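Local structure of N-alpha-acetyltransferase 35, NatC auxiliary subunit (Saccharomyces cerevisiae, 6YGA) at residues 235-243 and 342-350; 315-325 and 660-668. The protein serves as the auxiliary subunit of the yeast NatC N-terminal acetyltransferase, which acetylates the N-terminal methionine of L-A virus Gag, and supports propagation of L-A and M viruses. All coordinates share one frame; numbering follows the deposited sequence.

Contact 1: residues 235-243 and 342-350; sequences DHLTDYSTK and LFPLFFIRD
Tyr240 and Arg349 carry the aromatic part of this contact, a worked example of how an arginine can use its whole length against a ring. The two side chains run past each other in opposite directions. Arg349 CD sits over the middle of one ring face, 3.6 Å from the centroid, as a CH-pi contact. The guanidinium lies almost parallel to the ring, planes 8° apart, but is displaced toward CB, so the cation-pi component is off-centre. Beneath the other face lies the carbonyl oxygen of Leu237. The extended Arg349 chain is fixed in rotation by a nearly straight bond from NE to Phe346 O (3.0 Å), made in the guanidinium plane.

Polar contacts gather at the ends of this stack. Asp350 N donates to Tyr240 OH at 3.1 Å, somewhat bent at 136°. A water accepts from Arg349 NH1 and gives a weak bond to Tyr240 O. The loop itself is held by His236 ND1, which donates almost linearly to Ser241 O (2.8 Å). One polar atom meets a ring: with CG anti to the backbone N (chi1 -175°), Phe346 turns its edge to His236 O, 3.3 Å from Phe346 CD1 and in the ring plane.

The apolar part is built on Leu237 and Phe346. Leu237 CG meets Leu342 CD1 at 3.6 Å, while Leu237 CD1 reaches Leu345 CD1. Phe346 CD1 packs 4.0 Å from Tyr240 CD1, and Thr242 CG2 lies at the edge of the Phe346 ring.

In the fold, the contact joins the short helix 235-238 and the turn after it to the C-terminal end of helix 337-347 and the residues that follow it. Val307 of helix 298-311 touches both His236 and Leu342, and Leu165 of helix 142-167 touches both Leu237 and Leu345.

Contact 2: residues 315-325 and 660-668; sequences KAESALETYQF and LVTGTRLVQ
Leu666, Arg665 and Glu321 dominate this contact, in which a loop packs against the beginning of a helix. Leu666 points into the 315-325 segment: its CD1 lies 3.6 Å from Ala316 CB, and its CB approaches Phe325 CD2. Next to Leu666, Val667 CG1 continues the apolar patch against the same Phe325 carbon.

Arg665 bends at chi3 (64°), bringing its guanidinium back over Leu666 CD2 and side-on to Glu321. Arg665 NE donates to Glu321 OE2 and Arg665 NH2 to Glu321 OE1, both at 2.9 Å, planes 51° apart; NE comes from above the carboxylate plane, NH2 from the syn side of OE1. NH2 also bonds to Lys315 O. Glu321 OE1 takes a second donor, Glu317 N at 2.7 Å, from the opposite face of the carboxylate, so the glutamate ties the residues leading into helix 319-328 to the loop.

Deeper in, Gln324 NE2 donates to Thr662 O at 2.6 Å, in the carbonyl plane. Gly663, at positive phi (65°) and without an intervening side chain, lays its backbone against the helix, its O 3.5 Å from Glu321 CA in a CA-H...O contact. A water bridges Glu321 O, Gly663 O and Leu666 N.

The chemistry implies a loop secured by directional bonds and packing: the salt bridge, with Arg665 on its exposed side, probably favours a charged Glu321, while backbone polar groups within are satisfied by an amide and a water.

In the fold
Contact 1 sets the short earlier helix 235-238 and its following turn against the end of helix 337-347; contact 2 sets the loop before helix 668-701 against the start of helix 319-328 and the residues before it. The two longer helices are consecutive. Contact 2 is mostly buried and has the larger interface; contact 1 is only partly buried, though Leu342 and Phe346 are interior. Each employs an arginine differently: stacked on an aromatic ring in contact 1, paired with a carboxylate in contact 2. Their centres lie about 19 Å apart, yet the two touch through Phe343 CE1 and Phe325 CE1 (3.7 Å) and through Phe347 and Thr322. Contact 2 lies within the region assigned to NAA35-like TPR repeats.

Contact 1: residues 235-243 and 342-350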
loop_
_atom_site.group_PDB
_atom_site.type_symbol
_atom_site.label_atom_id
_atom_site.label_comp_id
_atom_site.label_asym_id
_atom_site.label_seq_id
_atom_site.Cartn_x
_atom_site.Cartn_y
_atom_site.Cartn_z
ATOM N N ASP B 235 10.964 -24.014 -2.226
ATOM C CA ASP B 235 10.419 -25.266 -2.743
ATOM C C ASP B 235 8.995 -25.089 -3.260
ATOM O O ASP B 235 8.572 -25.809 -4.170
ATOM C CB ASP B 235 10.450 -26.355 -1.666
ATOM C CG ASP B 235 11.856 -26.665 -1.170
ATOM O OD1 ASP B 235 12.831 -26.445 -1.920
ATOM O OD2 ASP B 235 11.981 -27.140 -0.022
ATOM N N HIS B 236 8.244 -24.134 -2.703
ATOM C CA HIS B 236 6.851 -23.971 -3.099
ATOM C C HIS B 236 6.704 -23.349 -4.482
ATOM O O HIS B 236 5.613 -23.409 -5.058
ATOM C CB HIS B 236 6.105 -23.140 -2.055
ATOM C CG HIS B 236 6.194 -23.706 -0.673
ATOM N ND1 HIS B 236 5.725 -24.963 -0.352
ATOM C CD2 HIS B 236 6.713 -23.195 0.467
ATOM C CE1 HIS B 236 5.947 -25.199 0.929
ATOM N NE2 HIS B 236 6.543 -24.141 1.450
ATOM N N LEU B 237 7.770 -22.770 -5.032
ATOM C CA LEU B 237 7.756 -22.259 -6.398
ATOM C C LEU B 237 8.553 -23.121 -7.366
ATOM O O LEU B 237 8.107 -23.342 -8.496
ATOM C CB LEU B 237 8.299 -20.829 -6.444
ATOM C CG LEU B 237 7.343 -19.714 -6.027
ATOM C CD1 LEU B 237 7.831 -18.393 -6.586
ATOM C CD2 LEU B 237 5.922 -20.007 -6.487
ATOM N N THR B 238 9.725 -23.609 -6.955
ATOM C CA THR B 238 10.549 -24.403 -7.862
ATOM C C THR B 238 9.877 -25.728 -8.197
ATOM O O THR B 238 9.862 -26.146 -9.361
ATOM C CB THR B 238 11.929 -24.647 -7.251
ATOM O OG1 THR B 238 11.799 -25.452 -6.074
ATOM C CG2 THR B 238 12.594 -23.330 -6.886
ATOM N N ASP B 239 9.315 -26.399 -7.193
ATOM C CA ASP B 239 8.654 -27.680 -7.381
ATOM C C ASP B 239 7.165 -27.629 -7.076
ATOM O O ASP B 239 6.486 -28.653 -7.219
ATOM C CB ASP B 239 9.320 -28.752 -6.506
ATOM C CG ASP B 239 10.837 -28.709 -6.579
ATOM O OD1 ASP B 239 11.379 -28.570 -7.696
ATOM O OD2 ASP B 239 11.486 -28.810 -5.517
ATOM N N TYR B 240 6.640 -26.471 -6.665
ATOM C CA TYR B 240 5.228 -26.319 -6.302
ATOM C C TYR B 240 4.830 -27.326 -5.227
ATOM O O TYR B 240 3.739 -27.898 -5.250
ATOM C CB TYR B 240 4.323 -26.423 -7.533
ATOM C CG TYR B 240 4.612 -25.350 -8.558
ATOM C CD1 TYR B 240 4.302 -24.020 -8.300
ATOM C CD2 TYR B 240 5.211 -25.659 -9.772
ATOM C CE1 TYR B 240 4.575 -23.029 -9.227
ATOM C CE2 TYR B 240 5.486 -24.674 -10.706
ATOM C CZ TYR B 240 5.165 -23.361 -10.427
ATOM O OH TYR B 240 5.436 -22.379 -11.353
ATOM N N SER B 241 5.734 -27.537 -4.276
ATOM C CA SER B 241 5.494 -28.481 -3.197
ATOM C C SER B 241 4.415 -27.959 -2.258
ATOM O O SER B 241 4.376 -26.772 -1.924
ATOM C CB SER B 241 6.790 -28.732 -2.425
ATOM O OG SER B 241 6.564 -29.539 -1.285
ATOM N N THR B 242 3.527 -28.857 -1.843
ATOM C CA THR B 242 2.501 -28.539 -0.862
ATOM C C THR B 242 2.826 -29.092 0.518
ATOM O O THR B 242 1.998 -28.979 1.426
ATOM C CB THR B 242 1.140 -29.073 -1.321
ATOM O OG1 THR B 242 1.214 -30.493 -1.496
ATOM C CG2 THR B 242 0.729 -28.422 -2.634
ATOM N N LYS B 243 4.006 -29.683 0.695
ATOM C CA LYS B 243 4.357 -30.286 1.972
ATOM C C LYS B 243 4.593 -29.213 3.027
ATOM O O LYS B 243 5.104 -28.128 2.736
ATOM C CB LYS B 243 5.595 -31.169 1.817
ATOM C CG LYS B 243 5.413 -32.290 0.809
ATOM C CD LYS B 243 6.721 -33.002 0.522
ATOM C CE LYS B 243 6.543 -34.027 -0.586
ATOM N NZ LYS B 243 7.822 -34.690 -0.960
ATOM N N LEU B 342 3.522 -15.117 -2.941
ATOM C CA LEU B 342 3.580 -16.532 -3.286
ATOM C C LEU B 342 2.304 -16.993 -3.980
ATOM O O LEU B 342 2.361 -17.780 -4.935
ATOM C CB LEU B 342 3.840 -17.359 -2.026
ATOM C CG LEU B 342 4.290 -18.801 -2.251
ATOM C CD1 LEU B 342 5.600 -18.818 -3.013
ATOM C CD2 LEU B 342 4.428 -19.521 -0.920
ATOM N N PHE B 343 1.148 -16.498 -3.531
ATOM C CA PHE B 343 -0.123 -17.005 -4.043
ATOM C C PHE B 343 -0.271 -16.840 -5.554
ATOM O O PHE B 343 -0.529 -17.848 -6.233
ATOM C CB PHE B 343 -1.282 -16.357 -3.276
ATOM C CG PHE B 343 -2.598 -16.462 -3.981
ATOM C CD1 PHE B 343 -3.270 -17.674 -4.061
ATOM C CD2 PHE B 343 -3.167 -15.347 -4.568
ATOM C CE1 PHE B 343 -4.479 -17.765 -4.717
ATOM C CE2 PHE B 343 -4.377 -15.431 -5.223
ATOM C CZ PHE B 343 -5.036 -16.640 -5.298
ATOM N N PRO B 344 -0.111 -15.650 -6.151
ATOM C CA PRO B 344 -0.274 -15.578 -7.615
ATOM C C PRO B 344 0.751 -16.402 -8.376
ATOM O O PRO B 344 0.417 -16.964 -9.426
ATOM C CB PRO B 344 -0.144 -14.077 -7.910
ATOM C CG PRO B 344 -0.482 -13.409 -6.625
ATOM C CD PRO B 344 0.110 -14.308 -5.584
ATOM N N LEU B 345 1.986 -16.501 -7.876
ATOM C CA LEU B 345 2.988 -17.323 -8.549
ATOM C C LEU B 345 2.698 -18.809 -8.382
ATOM O O LEU B 345 2.952 -19.597 -9.299
ATOM C CB LEU B 345 4.381 -16.990 -8.017
ATOM C CG LEU B 345 4.798 -15.536 -8.225
ATOM C CD1 LEU B 345 6.131 -15.246 -7.551
ATOM C CD2 LEU B 345 4.861 -15.235 -9.712
ATOM N N PHE B 346 2.171 -19.202 -7.222
ATOM C CA PHE B 346 1.758 -20.580 -6.990
ATOM C C PHE B 346 0.469 -20.914 -7.730
ATOM O O PHE B 346 0.275 -22.060 -8.150
ATOM C CB PHE B 346 1.586 -20.810 -5.486
ATOM C CG PHE B 346 1.281 -22.232 -5.111
ATOM C CD1 PHE B 346 2.304 -23.142 -4.922
ATOM C CD2 PHE B 346 -0.026 -22.650 -4.922
ATOM C CE1 PHE B 346 2.034 -24.448 -4.570
ATOM C CE2 PHE B 346 -0.305 -23.956 -4.569
ATOM C CZ PHE B 346 0.729 -24.857 -4.393
ATOM N N PHE B 347 -0.410 -19.927 -7.903
ATOM C CA PHE B 347 -1.698 -20.148 -8.555
ATOM C C PHE B 347 -1.563 -20.124 -10.074
ATOM O O PHE B 347 -2.146 -20.966 -10.764
ATOM C CB PHE B 347 -2.695 -19.090 -8.075
ATOM C CG PHE B 347 -4.116 -19.356 -8.472
ATOM C CD1 PHE B 347 -4.821 -20.412 -7.918
ATOM C CD2 PHE B 347 -4.760 -18.527 -9.376
ATOM C CE1 PHE B 347 -6.138 -20.649 -8.279
ATOM C CE2 PHE B 347 -6.073 -18.758 -9.737
ATOM C CZ PHE B 347 -6.763 -19.820 -9.187
ATOM N N ILE B 348 -0.799 -19.172 -10.602
ATOM C CA ILE B 348 -0.555 -19.026 -12.033
ATOM C C ILE B 348 0.896 -19.417 -12.272
ATOM O O ILE B 348 1.813 -18.677 -11.891
ATOM C CB ILE B 348 -0.837 -17.597 -12.509
ATOM C CG1 ILE B 348 -2.245 -17.174 -12.084
ATOM C CG2 ILE B 348 -0.661 -17.482 -14.013
ATOM C CD1 ILE B 348 -2.580 -15.737 -12.410
ATOM N N ARG B 349 1.110 -20.564 -12.912
ATOM C CA ARG B 349 2.391 -21.250 -12.864
ATOM C C ARG B 349 3.200 -21.045 -14.149
ATOM O O ARG B 349 2.801 -20.325 -15.067
ATOM C CB ARG B 349 2.168 -22.734 -12.573
ATOM C CG ARG B 349 1.548 -22.977 -11.208
ATOM C CD ARG B 349 1.497 -24.447 -10.848
ATOM N NE ARG B 349 1.006 -24.621 -9.486
ATOM C CZ ARG B 349 0.810 -25.795 -8.896
ATOM N NH1 ARG B 349 1.059 -26.925 -9.546
ATOM N NH2 ARG B 349 0.361 -25.838 -7.649
ATOM N N ASP B 350 4.363 -21.705 -14.201
ATOM C CA ASP B 350 5.334 -21.445 -15.261
ATOM C C ASP B 350 4.810 -21.861 -16.627
ATOM O O ASP B 350 4.993 -21.140 -17.615
ATOM C CB ASP B 350 6.645 -22.171 -14.960
ATOM C CG ASP B 350 7.416 -21.540 -13.825
ATOM O OD1 ASP B 350 7.346 -20.303 -13.671
ATOM O OD2 ASP B 350 8.097 -22.283 -13.087
HETATM O O HOH W 1 1.139 -29.048 -7.071
#

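Contact 2: residues 315-325 and 660-668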
loop_
_atom_site.group_PDB
_atom_site.type_symbol
_atom_site.label_atom_id
_atom_site.label_comp_id
_atom_site.label_asym_id
_atom_site.label_seq_id
_atom_site.Cartn_x
_atom_site.Cartn_y
_atom_site.Cartn_z
ATOM N N LYS B 315 -5.550 -27.834 -3.410
ATOM C CA LYS B 315 -6.545 -28.877 -3.193
ATOM C C LYS B 315 -7.896 -28.560 -3.821
ATOM O O LYS B 315 -8.832 -29.353 -3.666
ATOM C CB LYS B 315 -6.728 -29.116 -1.693
ATOM C CG LYS B 315 -5.507 -29.695 -1.002
ATOM C CD LYS B 315 -5.452 -29.273 0.458
ATOM C CE LYS B 315 -6.758 -29.565 1.177
ATOM N NZ LYS B 315 -6.737 -29.041 2.570
ATOM N N ALA B 316 -8.024 -27.431 -4.511
ATOM C CA ALA B 316 -9.308 -27.041 -5.073
ATOM C C ALA B 316 -9.703 -27.967 -6.215
ATOM O O ALA B 316 -8.875 -28.349 -7.047
ATOM C CB ALA B 316 -9.257 -25.596 -5.563
ATOM N N GLU B 317 -10.982 -28.334 -6.245
ATOM C CA GLU B 317 -11.522 -29.207 -7.274
ATOM C C GLU B 317 -12.546 -28.516 -8.162
ATOM O O GLU B 317 -13.141 -29.173 -9.023
ATOM C CB GLU B 317 -12.149 -30.454 -6.635
ATOM C CG GLU B 317 -11.147 -31.517 -6.199
ATOM C CD GLU B 317 -10.329 -32.066 -7.357
ATOM O OE1 GLU B 317 -9.098 -31.857 -7.373
ATOM O OE2 GLU B 317 -10.920 -32.705 -8.255
ATOM N N SER B 318 -12.768 -27.215 -7.985
ATOM C CA SER B 318 -13.720 -26.491 -8.812
ATOM C C SER B 318 -13.326 -25.023 -8.859
ATOM O O SER B 318 -12.517 -24.547 -8.058
ATOM C CB SER B 318 -15.155 -26.650 -8.291
ATOM O OG SER B 318 -15.335 -25.982 -7.054
ATOM N N ALA B 319 -13.910 -24.307 -9.823
ATOM C CA ALA B 319 -13.662 -22.872 -9.927
ATOM C C ALA B 319 -14.252 -22.119 -8.745
ATOM O O ALA B 319 -13.722 -21.076 -8.347
ATOM C CB ALA B 319 -14.227 -22.330 -11.239
ATOM N N LEU B 320 -15.340 -22.631 -8.168
ATOM C CA LEU B 320 -15.949 -21.963 -7.025
ATOM C C LEU B 320 -15.069 -22.068 -5.787
ATOM O O LEU B 320 -15.058 -21.152 -4.956
ATOM C CB LEU B 320 -17.335 -22.550 -6.757
ATOM C CG LEU B 320 -18.205 -21.845 -5.717
ATOM C CD1 LEU B 320 -18.200 -20.345 -5.951
ATOM C CD2 LEU B 320 -19.625 -22.390 -5.770
ATOM N N GLU B 321 -14.315 -23.161 -5.655
ATOM C CA GLU B 321 -13.438 -23.310 -4.498
ATOM C C GLU B 321 -12.245 -22.362 -4.580
ATOM O O GLU B 321 -11.818 -21.812 -3.558
ATOM C CB GLU B 321 -12.986 -24.764 -4.368
ATOM C CG GLU B 321 -14.082 -25.684 -3.832
ATOM C CD GLU B 321 -13.642 -27.131 -3.715
ATOM O OE1 GLU B 321 -12.562 -27.469 -4.242
ATOM O OE2 GLU B 321 -14.377 -27.932 -3.097
ATOM N N THR B 322 -11.694 -22.154 -5.782
ATOM C CA THR B 322 -10.648 -21.144 -5.940
ATOM C C THR B 322 -11.211 -19.740 -5.759
ATOM O O THR B 322 -10.572 -18.885 -5.133
ATOM C CB THR B 322 -9.980 -21.266 -7.312
ATOM O OG1 THR B 322 -10.965 -21.113 -8.344
ATOM C CG2 THR B 322 -9.293 -22.609 -7.463
ATOM N N TYR B 323 -12.403 -19.485 -6.305
ATOM C CA TYR B 323 -13.006 -18.160 -6.204
ATOM C C TYR B 323 -13.219 -17.765 -4.747
ATOM O O TYR B 323 -12.847 -16.661 -4.329
ATOM C CB TYR B 323 -14.323 -18.142 -6.986
ATOM C CG TYR B 323 -15.120 -16.858 -6.908
ATOM C CD1 TYR B 323 -14.883 -15.811 -7.791
ATOM C CD2 TYR B 323 -16.132 -16.708 -5.971
ATOM C CE1 TYR B 323 -15.621 -14.641 -7.727
ATOM C CE2 TYR B 323 -16.874 -15.546 -5.900
ATOM C CZ TYR B 323 -16.616 -14.516 -6.778
ATOM O OH TYR B 323 -17.358 -13.360 -6.701
ATOM N N GLN B 324 -13.793 -18.669 -3.949
ATOM C CA GLN B 324 -14.012 -18.380 -2.534
ATOM C C GLN B 324 -12.705 -18.355 -1.751
ATOM O O GLN B 324 -12.605 -17.648 -0.741
ATOM C CB GLN B 324 -14.977 -19.403 -1.934
ATOM C CG GLN B 324 -16.390 -19.333 -2.503
ATOM C CD GLN B 324 -17.215 -18.201 -1.910
ATOM O OE1 GLN B 324 -16.750 -17.066 -1.796
ATOM N NE2 GLN B 324 -18.449 -18.509 -1.526
ATOM N N PHE B 325 -11.697 -19.115 -2.190
ATOM C CA PHE B 325 -10.385 -19.003 -1.564
ATOM C C PHE B 325 -9.812 -17.606 -1.762
ATOM O O PHE B 325 -9.277 -17.007 -0.823
ATOM C CB PHE B 325 -9.430 -20.061 -2.121
ATOM C CG PHE B 325 -8.042 -20.000 -1.530
ATOM C CD1 PHE B 325 -7.065 -19.191 -2.095
ATOM C CD2 PHE B 325 -7.715 -20.753 -0.413
ATOM C CE1 PHE B 325 -5.793 -19.130 -1.554
ATOM C CE2 PHE B 325 -6.442 -20.698 0.131
ATOM C CZ PHE B 325 -5.482 -19.885 -0.439
ATOM N N LEU B 660 -27.765 -25.282 -0.245
ATOM C CA LEU B 660 -26.796 -24.252 -0.586
ATOM C C LEU B 660 -25.502 -24.871 -1.095
ATOM O O LEU B 660 -25.102 -25.958 -0.668
ATOM C CB LEU B 660 -26.479 -23.358 0.621
ATOM C CG LEU B 660 -27.595 -22.497 1.216
ATOM C CD1 LEU B 660 -27.150 -21.859 2.528
ATOM C CD2 LEU B 660 -28.045 -21.430 0.231
ATOM N N VAL B 661 -24.853 -24.156 -2.007
ATOM C CA VAL B 661 -23.494 -24.450 -2.446
ATOM C C VAL B 661 -22.684 -23.174 -2.273
ATOM O O VAL B 661 -22.941 -22.174 -2.955
ATOM C CB VAL B 661 -23.449 -24.944 -3.901
ATOM C CG1 VAL B 661 -22.016 -24.977 -4.412
ATOM C CG2 VAL B 661 -24.078 -26.317 -4.011
ATOM N N THR B 662 -21.724 -23.200 -1.341
ATOM C CA THR B 662 -20.907 -22.035 -1.034
ATOM C C THR B 662 -19.466 -22.148 -1.510
ATOM O O THR B 662 -18.803 -21.117 -1.656
ATOM C CB THR B 662 -20.900 -21.767 0.479
ATOM O OG1 THR B 662 -20.252 -22.850 1.157
ATOM C CG2 THR B 662 -22.322 -21.629 1.002
ATOM N N GLY B 663 -18.966 -23.359 -1.745
ATOM C CA GLY B 663 -17.609 -23.523 -2.240
ATOM C C GLY B 663 -16.539 -23.062 -1.278
ATOM O O GLY B 663 -15.438 -22.696 -1.709
ATOM N N THR B 664 -16.828 -23.074 0.022
ATOM C CA THR B 664 -15.921 -22.558 1.036
ATOM C C THR B 664 -15.100 -23.655 1.705
ATOM O O THR B 664 -14.576 -23.439 2.803
ATOM C CB THR B 664 -16.702 -21.778 2.095
ATOM O OG1 THR B 664 -17.723 -22.618 2.651
ATOM C CG2 THR B 664 -17.345 -20.547 1.483
ATOM N N ARG B 665 -14.973 -24.821 1.065
ATOM C CA ARG B 665 -14.295 -25.946 1.705
ATOM C C ARG B 665 -12.862 -25.594 2.092
ATOM O O ARG B 665 -12.389 -25.988 3.165
ATOM C CB ARG B 665 -14.318 -27.166 0.785
ATOM C CG ARG B 665 -13.552 -28.367 1.325
ATOM C CD ARG B 665 -13.716 -29.584 0.426
ATOM N NE ARG B 665 -13.137 -29.380 -0.900
ATOM C CZ ARG B 665 -11.922 -29.787 -1.256
ATOM N NH1 ARG B 665 -11.151 -30.424 -0.385
ATOM N NH2 ARG B 665 -11.477 -29.560 -2.484
ATOM N N LEU B 666 -12.159 -24.845 1.243
ATOM C CA LEU B 666 -10.765 -24.524 1.520
ATOM C C LEU B 666 -10.606 -23.403 2.540
ATOM O O LEU B 666 -9.532 -23.277 3.135
ATOM C CB LEU B 666 -10.042 -24.143 0.225
ATOM C CG LEU B 666 -10.113 -25.150 -0.923
ATOM C CD1 LEU B 666 -9.225 -24.703 -2.074
ATOM C CD2 LEU B 666 -9.731 -26.546 -0.449
ATOM N N VAL B 667 -11.640 -22.593 2.757
ATOM C CA VAL B 667 -11.546 -21.460 3.672
ATOM C C VAL B 667 -12.702 -21.513 4.663
ATOM O O VAL B 667 -13.302 -20.483 4.991
ATOM C CB VAL B 667 -11.537 -20.128 2.901
ATOM C CG1 VAL B 667 -10.205 -19.935 2.199
ATOM C CG2 VAL B 667 -12.679 -20.093 1.895
ATOM N N GLN B 668 -13.013 -22.714 5.154
ATOM C CA GLN B 668 -14.211 -22.892 5.970
ATOM C C GLN B 668 -14.137 -22.072 7.252
ATOM O O GLN B 668 -15.083 -21.355 7.596
ATOM C CB GLN B 668 -14.417 -24.376 6.282
ATOM C CG GLN B 668 -15.700 -24.674 7.045
ATOM C CD GLN B 668 -15.820 -26.132 7.433
ATOM O OE1 GLN B 668 -14.874 -26.906 7.287
ATOM N NE2 GLN B 668 -16.990 -26.517 7.931
HETATM O O HOH W 2 -12.949 -23.049 -1.058
#